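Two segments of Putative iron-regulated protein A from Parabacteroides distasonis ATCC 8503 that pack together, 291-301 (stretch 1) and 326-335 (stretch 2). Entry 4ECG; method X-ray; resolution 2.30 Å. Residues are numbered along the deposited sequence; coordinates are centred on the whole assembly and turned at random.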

ATOM      1  N   ASN A 291      -3.708   4.063   1.932  1.00 38.59           N
ATOM      2  CA  ASN A 291      -3.352   4.226   0.541  1.00 40.84           C
ATOM      3  C   ASN A 291      -3.587   5.652  -0.021  1.00 44.62           C
ATOM      4  O   ASN A 291      -2.827   6.144  -0.867  1.00 44.18           O
ATOM      5  CB  ASN A 291      -4.170   3.297  -0.323  1.00 40.25           C
ATOM      6  CG  ASN A 291      -3.903   1.826  -0.085  1.00 42.44           C
ATOM      7  OD1 ASN A 291      -4.794   1.002  -0.333  1.00 40.71           O
ATOM      8  ND2 ASN A 291      -2.691   1.480   0.372  1.00 42.61           N
ATOM      9  N   ILE A 292      -4.635   6.327   0.428  1.00 45.32           N
ATOM     10  CA  ILE A 292      -4.856   7.689  -0.053  1.00 44.40           C
ATOM     11  C   ILE A 292      -3.980   8.641   0.760  1.00 43.53           C
ATOM     12  O   ILE A 292      -3.501   9.599   0.227  1.00 46.61           O
ATOM     13  CB  ILE A 292      -6.333   8.057  -0.008  1.00 42.84           C
ATOM     14  CG1 ILE A 292      -7.146   7.020  -0.791  1.00 43.79           C
ATOM     15  CG2 ILE A 292      -6.540   9.468  -0.524  1.00 45.01           C
ATOM     16  CD1 ILE A 292      -6.753   6.802  -2.265  1.00 39.17           C
ATOM     17  N   VAL A 293      -3.679   8.332   2.019  1.00 46.25           N
ATOM     18  CA  VAL A 293      -2.717   9.152   2.800  1.00 44.67           C
ATOM     19  C   VAL A 293      -1.363   9.129   2.070  1.00 44.83           C
ATOM     20  O   VAL A 293      -0.677  10.113   2.008  1.00 47.84           O
ATOM     21  CB  VAL A 293      -2.635   8.779   4.325  1.00 44.00           C
ATOM     22  CG1 VAL A 293      -1.568   9.571   5.068  1.00 44.81           C
ATOM     23  CG2 VAL A 293      -3.916   9.112   5.024  1.00 42.69           C
ATOM     24  N   SER A 294      -1.001   8.017   1.473  1.00 42.06           N
ATOM     25  CA  SER A 294       0.211   7.948   0.676  1.00 44.39           C
ATOM     26  C   SER A 294       0.232   9.008  -0.423  1.00 49.04           C
ATOM     27  O   SER A 294       1.275   9.645  -0.634  1.00 50.26           O
ATOM     28  CB  SER A 294       0.357   6.554   0.038  1.00 43.13           C
ATOM     29  OG  SER A 294       1.629   6.383  -0.523  1.00 43.89           O
ATOM     30  N   ILE A 295      -0.906   9.215  -1.099  1.00 47.82           N
ATOM     31  CA  ILE A 295      -0.983  10.264  -2.142  1.00 50.57           C
ATOM     32  C   ILE A 295      -0.771  11.668  -1.538  1.00 49.41           C
ATOM     33  O   ILE A 295      -0.075  12.528  -2.088  1.00 54.40           O
ATOM     34  CB  ILE A 295      -2.348  10.246  -2.881  1.00 48.95           C
ATOM     35  CG1 ILE A 295      -2.571   8.927  -3.628  1.00 48.33           C
ATOM     36  CG2 ILE A 295      -2.443  11.409  -3.829  1.00 48.05           C
ATOM     37  CD1 ILE A 295      -3.944   8.790  -4.252  1.00 47.58           C
ATOM     38  N   LYS A 296      -1.413  11.862  -0.402  1.00 47.91           N
ATOM     39  CA  LYS A 296      -1.481  13.116   0.299  1.00 47.79           C
ATOM     40  C   LYS A 296      -0.110  13.527   0.758  1.00 49.68           C
ATOM     41  O   LYS A 296       0.299  14.656   0.559  1.00 54.37           O
ATOM     42  CB  LYS A 296      -2.448  13.012   1.485  1.00 43.44           C
ATOM     43  CG  LYS A 296      -2.771  14.341   2.140  1.00 46.31           C
ATOM     44  CD  LYS A 296      -3.843  14.213   3.219  1.00 45.11           C
ATOM     45  CE  LYS A 296      -4.128  15.527   3.903  1.00 48.44           C
ATOM     46  NZ  LYS A 296      -5.029  15.358   5.075  1.00 49.10           N
ATOM     47  N   ASN A 297       0.604  12.590   1.339  1.00 50.05           N
ATOM     48  CA  ASN A 297       1.992  12.795   1.757  1.00 49.64           C
ATOM     49  C   ASN A 297       2.843  13.172   0.600  1.00 47.33           C
ATOM     50  O   ASN A 297       3.674  14.070   0.718  1.00 52.59           O
ATOM     51  CB  ASN A 297       2.538  11.485   2.364  1.00 49.91           C
ATOM     52  CG  ASN A 297       1.940  11.165   3.736  1.00 51.01           C
ATOM     53  OD1 ASN A 297       1.203  11.991   4.370  1.00 48.88           O
ATOM     54  ND2 ASN A 297       2.259   9.957   4.220  1.00 49.08           N
ATOM     55  N   ALA A 298       2.665  12.434  -0.510  1.00 47.54           N
ATOM     56  CA  ALA A 298       3.417  12.664  -1.749  1.00 47.62           C
ATOM     57  C   ALA A 298       3.188  14.078  -2.296  1.00 51.28           C
ATOM     58  O   ALA A 298       4.136  14.691  -2.774  1.00 56.92           O
ATOM     59  CB  ALA A 298       3.029  11.652  -2.849  1.00 45.12           C
ATOM     60  N   TYR A 299       1.936  14.552  -2.269  1.00 46.36           N
ATOM     61  CA  TYR A 299       1.543  15.773  -2.945  1.00 46.69           C
ATOM     62  C   TYR A 299       2.020  16.972  -2.125  1.00 51.89           C
ATOM     63  O   TYR A 299       2.386  18.001  -2.687  1.00 53.18           O
ATOM     64  CB  TYR A 299       0.001  15.822  -3.097  1.00 45.80           C
ATOM     65  CG  TYR A 299      -0.561  16.970  -3.910  1.00 49.34           C
ATOM     66  CD1 TYR A 299      -0.361  17.034  -5.262  1.00 50.00           C
ATOM     67  CD2 TYR A 299      -1.301  18.009  -3.313  1.00 54.60           C
ATOM     68  CE1 TYR A 299      -0.832  18.101  -5.992  1.00 50.92           C
ATOM     69  CE2 TYR A 299      -1.794  19.073  -4.054  1.00 52.32           C
ATOM     70  CZ  TYR A 299      -1.561  19.097  -5.401  1.00 53.03           C
ATOM     71  OH  TYR A 299      -2.027  20.131  -6.202  1.00 55.37           O
ATOM     72  N   PHE A 300       1.937  16.854  -0.796  1.00 50.97           N
ATOM     73  CA  PHE A 300       2.303  17.950   0.094  1.00 51.91           C
ATOM     74  C   PHE A 300       3.751  17.834   0.558  1.00 52.06           C
ATOM     75  O   PHE A 300       4.232  18.692   1.248  1.00 56.25           O
ATOM     76  CB  PHE A 300       1.333  18.040   1.309  1.00 50.01           C
ATOM     77  CG  PHE A 300      -0.082  18.405   0.934  1.00 49.79           C
ATOM     78  CD1 PHE A 300      -0.370  19.627   0.385  1.00 51.34           C
ATOM     79  CD2 PHE A 300      -1.115  17.512   1.076  1.00 51.49           C
ATOM     80  CE1 PHE A 300      -1.675  19.966   0.010  1.00 50.93           C
ATOM     81  CE2 PHE A 300      -2.413  17.830   0.727  1.00 49.64           C
ATOM     82  CZ  PHE A 300      -2.688  19.067   0.176  1.00 52.39           C
ATOM     83  N   GLY A 301       4.443  16.761   0.211  1.00 53.78           N
ATOM     84  CA  GLY A 301       5.885  16.725   0.425  1.00 54.52           C
ATOM     85  C   GLY A 301       6.374  16.434   1.822  1.00 54.00           C
ATOM     86  O   GLY A 301       7.459  16.844   2.174  1.00 59.32           O
ATOM     87  N   LEU A 326      -6.656  24.301 -10.126  1.00 58.65           N
ATOM     88  CA  LEU A 326      -6.372  22.886 -10.193  1.00 57.42           C
ATOM     89  C   LEU A 326      -5.822  22.430  -8.850  1.00 56.38           C
ATOM     90  O   LEU A 326      -6.249  21.406  -8.340  1.00 58.75           O
ATOM     91  CB  LEU A 326      -5.367  22.572 -11.319  1.00 56.00           C
ATOM     92  CG  LEU A 326      -4.696  21.206 -11.307  1.00 53.32           C
ATOM     93  CD1 LEU A 326      -5.709  20.089 -11.424  1.00 51.29           C
ATOM     94  CD2 LEU A 326      -3.713  21.172 -12.474  1.00 58.58           C
ATOM     95  N   ASP A 327      -4.886  23.172  -8.271  1.00 55.75           N
ATOM     96  CA  ASP A 327      -4.339  22.780  -6.960  1.00 59.42           C
ATOM     97  C   ASP A 327      -5.441  22.759  -5.879  1.00 60.21           C
ATOM     98  O   ASP A 327      -5.548  21.841  -5.042  1.00 58.05           O
ATOM     99  CB  ASP A 327      -3.230  23.726  -6.499  1.00 59.86           C
ATOM    100  CG  ASP A 327      -2.860  23.491  -5.050  1.00 62.08           C
ATOM    101  OD1 ASP A 327      -2.376  22.386  -4.767  1.00 68.54           O
ATOM    102  OD2 ASP A 327      -3.081  24.368  -4.193  1.00 61.66           O
ATOM    103  N   SER A 328      -6.246  23.803  -5.898  1.00 62.01           N
ATOM    104  CA  SER A 328      -7.304  23.935  -4.935  1.00 61.85           C
ATOM    105  C   SER A 328      -8.277  22.777  -5.125  1.00 58.49           C
ATOM    106  O   SER A 328      -8.726  22.204  -4.146  1.00 55.65           O
ATOM    107  CB  SER A 328      -7.959  25.280  -5.128  1.00 65.44           C
ATOM    108  OG  SER A 328      -8.973  25.421  -4.199  1.00 73.74           O
ATOM    109  N   LEU A 329      -8.542  22.380  -6.372  1.00 55.88           N
ATOM    110  CA  LEU A 329      -9.443  21.240  -6.600  1.00 55.29           C
ATOM    111  C   LEU A 329      -8.849  19.879  -6.088  1.00 55.32           C
ATOM    112  O   LEU A 329      -9.603  18.975  -5.687  1.00 53.40           O
ATOM    113  CB  LEU A 329      -9.828  21.145  -8.078  1.00 53.74           C
ATOM    114  CG  LEU A 329     -10.932  22.046  -8.607  1.00 56.77           C
ATOM    115  CD1 LEU A 329     -10.942  21.849 -10.121  1.00 55.10           C
ATOM    116  CD2 LEU A 329     -12.333  21.778  -7.989  1.00 53.83           C
HETATM  117  N   MSE A 330      -7.515  19.762  -6.130  1.00 55.11           N
HETATM  118  CA  MSE A 330      -6.760  18.627  -5.639  1.00 53.92           C
HETATM  119  C   MSE A 330      -6.706  18.560  -4.143  1.00 56.07           C
HETATM  120  O   MSE A 330      -6.809  17.462  -3.568  1.00 55.30           O
HETATM  121  CB  MSE A 330      -5.311  18.655  -6.130  1.00 55.07           C
HETATM  122  CG  MSE A 330      -5.103  18.186  -7.589  1.00 55.19           C
HETATM  123 SE   MSE A 330      -5.298  16.298  -7.850  0.75 49.66          SE
HETATM  124  CE  MSE A 330      -4.472  15.603  -6.250  1.00 46.54           C
ATOM    125  N   VAL A 331      -6.501  19.710  -3.513  1.00 56.69           N
ATOM    126  CA  VAL A 331      -6.561  19.788  -2.058  1.00 55.13           C
ATOM    127  C   VAL A 331      -7.926  19.242  -1.577  1.00 53.21           C
ATOM    128  O   VAL A 331      -7.962  18.347  -0.756  1.00 49.55           O
ATOM    129  CB  VAL A 331      -6.304  21.246  -1.566  1.00 59.78           C
ATOM    130  CG1 VAL A 331      -6.635  21.399  -0.071  1.00 52.10           C
ATOM    131  CG2 VAL A 331      -4.866  21.640  -1.900  1.00 55.07           C
ATOM    132  N   VAL A 332      -9.026  19.755  -2.140  1.00 53.88           N
ATOM    133  CA  VAL A 332     -10.387  19.339  -1.786  1.00 56.10           C
ATOM    134  C   VAL A 332     -10.550  17.835  -2.041  1.00 54.05           C
ATOM    135  O   VAL A 332     -11.050  17.099  -1.205  1.00 55.54           O
ATOM    136  CB  VAL A 332     -11.460  20.185  -2.567  1.00 63.52           C
ATOM    137  CG1 VAL A 332     -12.830  19.493  -2.617  1.00 62.75           C
ATOM    138  CG2 VAL A 332     -11.583  21.628  -1.993  1.00 61.20           C
ATOM    139  N   GLN A 333     -10.055  17.354  -3.162  1.00 52.57           N
ATOM    140  CA  GLN A 333     -10.339  15.997  -3.587  1.00 49.48           C
ATOM    141  C   GLN A 333      -9.610  14.951  -2.762  1.00 48.36           C
ATOM    142  O   GLN A 333     -10.168  13.881  -2.529  1.00 48.97           O
ATOM    143  CB  GLN A 333      -9.991  15.808  -5.073  1.00 49.70           C
ATOM    144  CG  GLN A 333     -10.620  14.606  -5.713  1.00 49.89           C
ATOM    145  CD  GLN A 333     -12.139  14.632  -5.714  1.00 53.17           C
ATOM    146  OE1 GLN A 333     -12.756  15.635  -6.038  1.00 57.54           O
ATOM    147  NE2 GLN A 333     -12.753  13.489  -5.380  1.00 55.34           N
ATOM    148  N   ILE A 334      -8.370  15.213  -2.356  1.00 49.07           N
ATOM    149  CA  ILE A 334      -7.626  14.254  -1.486  1.00 49.64           C
ATOM    150  C   ILE A 334      -8.459  14.058  -0.198  1.00 50.40           C
ATOM    151  O   ILE A 334      -8.809  12.938   0.201  1.00 46.17           O
ATOM    152  CB  ILE A 334      -6.162  14.724  -1.179  1.00 49.25           C
ATOM    153  CG1 ILE A 334      -5.300  14.625  -2.459  1.00 51.71           C
ATOM    154  CG2 ILE A 334      -5.545  13.908  -0.052  1.00 48.01           C
ATOM    155  CD1 ILE A 334      -4.087  15.549  -2.519  1.00 50.33           C
ATOM    156  N   ASP A 335      -8.815  15.180   0.412  1.00 51.01           N
ATOM    157  CA  ASP A 335      -9.634  15.152   1.630  1.00 53.33           C
ATOM    158  C   ASP A 335     -11.050  14.568   1.425  1.00 52.25           C
ATOM    159  O   ASP A 335     -11.537  13.858   2.274  1.00 51.93           O
ATOM    160  CB  ASP A 335      -9.682  16.547   2.250  1.00 54.83           C
ATOM    161  CG  ASP A 335      -8.405  16.882   3.082  1.00 60.39           C
ATOM    162  OD1 ASP A 335      -7.474  16.051   3.216  1.00 59.94           O
ATOM    163  OD2 ASP A 335      -8.333  18.007   3.615  1.00 76.38           O
TER

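Two helical segments of one chain pack here in a nearly antiparallel arrangement. Their axes make an angle of 153° and approach to 10.4 Å. The contact is modest, burying 436 Å² over both sides. The nearest pair of CA atoms across the contact is Lys296 CA and Ile334 CA, 6.5 Å apart.

Apolar packing centres on Ile334. It points toward the other helix and has the largest covered area of any residue here. Ile334 CG2 lies 3.6 Å from Lys296 CG, so the aliphatic part of the lysine serves as a packing surface. Ile334 CD1 reaches both aromatic rings, at 3.8 Å from Tyr299 CD2 and 4.3 Å from Phe300 CE2. Ile292 CG2 sits 4.2 Å from the backbone oxygen Ile334 O, a looser contact with no hydrogen bond. Selenomethionine Met330 places its CE over one face of the Tyr299 ring, while Met330 CB lies 3.8 Å from Tyr299 CZ. The CA-to-CB bond of Phe300 points sideways to the other stretch, but the end of its side chain comes nearer. Val331 CG2 meets the edge of that ring, 4.0 Å from Phe300 CZ.

Two polar links join the helices. Tyr299 OH donates a short hydrogen bond to Asp327 OD1, at 2.7 Å. The acceptor lies near the plane of the tyrosine ring, at its edge. Both residues are buried, so the bond gives the hydroxyl a polar partner in the interior. Asp327 OD1 is also hydrogen-bonded elsewhere in the structure.

The second link is a salt bridge. Lys296 extends with all four chi angles t, and Lys296 NZ donates a hydrogen bond to Asp335 OD1 at 3.1 Å. Both residues are partly exposed. The lysine therefore combines two kinds of contact: its chain packs on Ile334 and its charged end pairs with the neighbouring aspartate.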